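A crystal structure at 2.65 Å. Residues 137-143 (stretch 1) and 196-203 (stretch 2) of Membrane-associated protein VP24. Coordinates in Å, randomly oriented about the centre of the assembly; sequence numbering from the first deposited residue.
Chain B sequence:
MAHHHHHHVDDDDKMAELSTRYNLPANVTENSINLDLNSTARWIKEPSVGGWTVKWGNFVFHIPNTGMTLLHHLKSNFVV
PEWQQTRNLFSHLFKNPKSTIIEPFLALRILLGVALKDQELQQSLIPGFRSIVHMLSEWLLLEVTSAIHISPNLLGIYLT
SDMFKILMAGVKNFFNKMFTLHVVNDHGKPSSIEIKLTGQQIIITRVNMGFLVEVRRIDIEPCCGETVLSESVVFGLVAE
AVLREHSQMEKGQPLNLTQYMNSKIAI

Stretch 1, residues 137-143: SEWLLLE
Stretch 2 196-203: KLTGQQII

No hydrogen bond crosses between these two stretches, although the turn that faces the helix carries a threonine and a glutamine; the contact is held by the packing of side chains and buries 315 Å², both sides summed. The first stretch is the end of a helix that begins earlier in the chain. Residues 137-142 keep helical phi/psi, with Leu141 N bonded to Ser137 O at 3.0 Å, Leu142 N to Glu138 O at 2.9 Å and Glu143 N to Trp139 O at 3.1 Å, before Glu143 leaves the helix at -118/169.

The second stretch runs through a tight turn into a strand. Lys196 (-109/131) and Leu197 (-145/123) enter the turn extended. Thr198 (49/42) and Gly199 (79/31) both have positive phi, a conformation that by itself favours glycine at 199. Two weak backbone bonds pair the flanking residues, Leu197 N to Gln200 O at 3.4 Å and Gln200 N to Leu197 O at 3.2 Å. Thr198, chi1 p, turns its hydroxyl back on the turn, where OG1 donates to Leu197 O at 2.7 Å. Gln200 leaves the turn extended (-153/123), and Gln201, Ile202 and Ile203 follow at -73/120, -112/130 and -129/122.

Glu138 and Thr198 set the register, their CA atoms 7.4 Å apart. At the centre lies Leu141, buried and pointing toward the turn, with 82 Å² covered. Its m,t rotamer spreads two methyls to different partners: CD1 lies 3.7 Å from Leu197 CD1, and CD2 lies 3.7 Å from Ile202 CD1. Leu197 (m,t) and Ile202 (m,t) also point toward the helix. A branched leucine suits this place because it can fill the space before both apolar chains, with no polar group left to satisfy.

The flanks are more mixed. Glu138 and Leu142 point sideways from CA to CB, but their ends come nearer. Glu138 (m,t, chi3 -13°) lies along the Thr198 methyl, its CG 3.6 Å and its OE2 3.7 Å from Thr198 CG2. Leu142 (m,t) is exposed overall, yet its CD2 lies 3.8 Å from Thr198 OG1 and 3.3 Å from Gln200 OE1, a methyl covering polar atoms it cannot bond. Gln200 (p,t, chi3 60°) is buried and points toward the helix; its length carries the amide to the helix end, NE2 3.9 Å from Leu141 O. Trp139 (t, chi2 62°), Leu140 (m,t) and Glu143 (m,t, chi3 52°) are out of reach; Ser137 is t.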

# COMPACT_ATOMS: atom_id res chain seq x y z
N SER B 137 -21.40 15.41 -1.54
CA SER B 137 -20.01 15.74 -1.80
C SER B 137 -19.52 16.89 -0.92
O SER B 137 -18.43 16.82 -0.35
CB SER B 137 -19.81 16.09 -3.28
OG SER B 137 -18.44 16.33 -3.55
N GLU B 138 -20.33 17.94 -0.81
CA GLU B 138 -19.99 19.08 0.03
C GLU B 138 -19.90 18.67 1.49
O GLU B 138 -19.03 19.14 2.22
CB GLU B 138 -21.00 20.21 -0.14
CG GLU B 138 -20.85 21.00 -1.43
CD GLU B 138 -21.81 22.17 -1.53
OE1 GLU B 138 -22.76 22.25 -0.71
OE2 GLU B 138 -21.62 23.02 -2.42
N TRP B 139 -20.81 17.79 1.90
CA TRP B 139 -20.84 17.29 3.26
C TRP B 139 -19.57 16.51 3.61
O TRP B 139 -19.04 16.62 4.71
CB TRP B 139 -22.08 16.42 3.48
CG TRP B 139 -21.99 15.53 4.68
CD1 TRP B 139 -21.87 15.92 5.98
CD2 TRP B 139 -22.04 14.10 4.69
NE1 TRP B 139 -21.83 14.83 6.80
CE2 TRP B 139 -21.94 13.69 6.04
CE3 TRP B 139 -22.16 13.12 3.70
CZ2 TRP B 139 -21.94 12.35 6.42
CZ3 TRP B 139 -22.17 11.79 4.08
CH2 TRP B 139 -22.06 11.42 5.42
N LEU B 140 -19.07 15.73 2.65
CA LEU B 140 -17.87 14.94 2.87
C LEU B 140 -16.61 15.80 2.89
O LEU B 140 -15.68 15.53 3.64
CB LEU B 140 -17.75 13.84 1.82
CG LEU B 140 -18.81 12.73 1.91
CD1 LEU B 140 -18.83 11.91 0.64
CD2 LEU B 140 -18.55 11.85 3.11
N LEU B 141 -16.59 16.84 2.06
CA LEU B 141 -15.40 17.68 1.94
C LEU B 141 -15.29 18.73 3.04
O LEU B 141 -14.19 19.03 3.51
CB LEU B 141 -15.37 18.38 0.57
CG LEU B 141 -15.15 17.49 -0.66
CD1 LEU B 141 -15.34 18.29 -1.93
CD2 LEU B 141 -13.76 16.88 -0.62
N LEU B 142 -16.42 19.29 3.46
CA LEU B 142 -16.40 20.42 4.38
C LEU B 142 -16.72 20.06 5.83
O LEU B 142 -16.40 20.82 6.75
CB LEU B 142 -17.36 21.51 3.89
CG LEU B 142 -17.09 22.09 2.51
CD1 LEU B 142 -18.15 23.11 2.14
CD2 LEU B 142 -15.70 22.71 2.45
N GLU B 143 -17.35 18.91 6.05
CA GLU B 143 -17.78 18.53 7.39
C GLU B 143 -17.10 17.26 7.88
O GLU B 143 -16.47 16.54 7.11
CB GLU B 143 -19.30 18.37 7.44
CG GLU B 143 -20.06 19.53 6.83
CD GLU B 143 -21.55 19.26 6.76
OE1 GLU B 143 -22.15 18.89 7.80
OE2 GLU B 143 -22.13 19.41 5.66
N LYS B 196 -10.38 21.55 -8.09
CA LYS B 196 -10.92 22.59 -7.23
C LYS B 196 -12.38 22.26 -6.93
O LYS B 196 -13.15 21.95 -7.83
CB LYS B 196 -10.83 23.97 -7.89
CG LYS B 196 -9.48 24.64 -7.80
CD LYS B 196 -8.52 24.12 -8.87
CE LYS B 196 -7.27 24.97 -8.95
NZ LYS B 196 -6.32 24.46 -9.97
N LEU B 197 -12.74 22.32 -5.65
CA LEU B 197 -14.11 22.02 -5.24
C LEU B 197 -14.52 22.89 -4.06
O LEU B 197 -13.86 22.89 -3.02
CB LEU B 197 -14.25 20.53 -4.88
CG LEU B 197 -14.24 19.51 -6.02
CD1 LEU B 197 -14.29 18.08 -5.47
CD2 LEU B 197 -15.39 19.75 -6.98
N THR B 198 -15.61 23.63 -4.24
CA THR B 198 -16.17 24.51 -3.20
C THR B 198 -15.14 25.42 -2.53
O THR B 198 -15.16 25.60 -1.31
CB THR B 198 -16.93 23.71 -2.12
OG1 THR B 198 -16.01 22.91 -1.37
CG2 THR B 198 -17.98 22.81 -2.76
N GLY B 199 -14.25 26.00 -3.33
CA GLY B 199 -13.31 26.98 -2.83
C GLY B 199 -12.11 26.41 -2.09
O GLY B 199 -11.58 27.05 -1.17
N GLN B 200 -11.67 25.22 -2.47
CA GLN B 200 -10.45 24.66 -1.90
C GLN B 200 -9.74 23.68 -2.84
O GLN B 200 -10.32 22.69 -3.29
CB GLN B 200 -10.72 24.02 -0.53
CG GLN B 200 -11.82 22.98 -0.48
CD GLN B 200 -12.14 22.56 0.94
OE1 GLN B 200 -12.52 23.38 1.77
NE2 GLN B 200 -11.95 21.28 1.23
N GLN B 201 -8.48 23.99 -3.12
CA GLN B 201 -7.68 23.18 -4.04
C GLN B 201 -7.29 21.85 -3.42
O GLN B 201 -6.61 21.80 -2.40
CB GLN B 201 -6.42 23.95 -4.46
CG GLN B 201 -5.75 23.37 -5.69
CD GLN B 201 -4.39 23.98 -5.96
OE1 GLN B 201 -3.59 24.18 -5.03
NE2 GLN B 201 -4.12 24.29 -7.22
N ILE B 202 -7.71 20.76 -4.05
CA ILE B 202 -7.41 19.42 -3.55
C ILE B 202 -6.46 18.69 -4.48
O ILE B 202 -6.68 18.64 -5.69
CB ILE B 202 -8.70 18.60 -3.37
CG1 ILE B 202 -9.68 19.34 -2.47
CG2 ILE B 202 -8.38 17.22 -2.81
CD1 ILE B 202 -10.99 18.61 -2.28
N ILE B 203 -5.40 18.12 -3.92
CA ILE B 203 -4.40 17.39 -4.69
C ILE B 203 -4.13 15.99 -4.13
O ILE B 203 -3.73 15.85 -2.97
CB ILE B 203 -3.08 18.16 -4.78
CG1 ILE B 203 -3.25 19.41 -5.65
CG2 ILE B 203 -1.99 17.28 -5.36
CD1 ILE B 203 -3.06 20.71 -4.90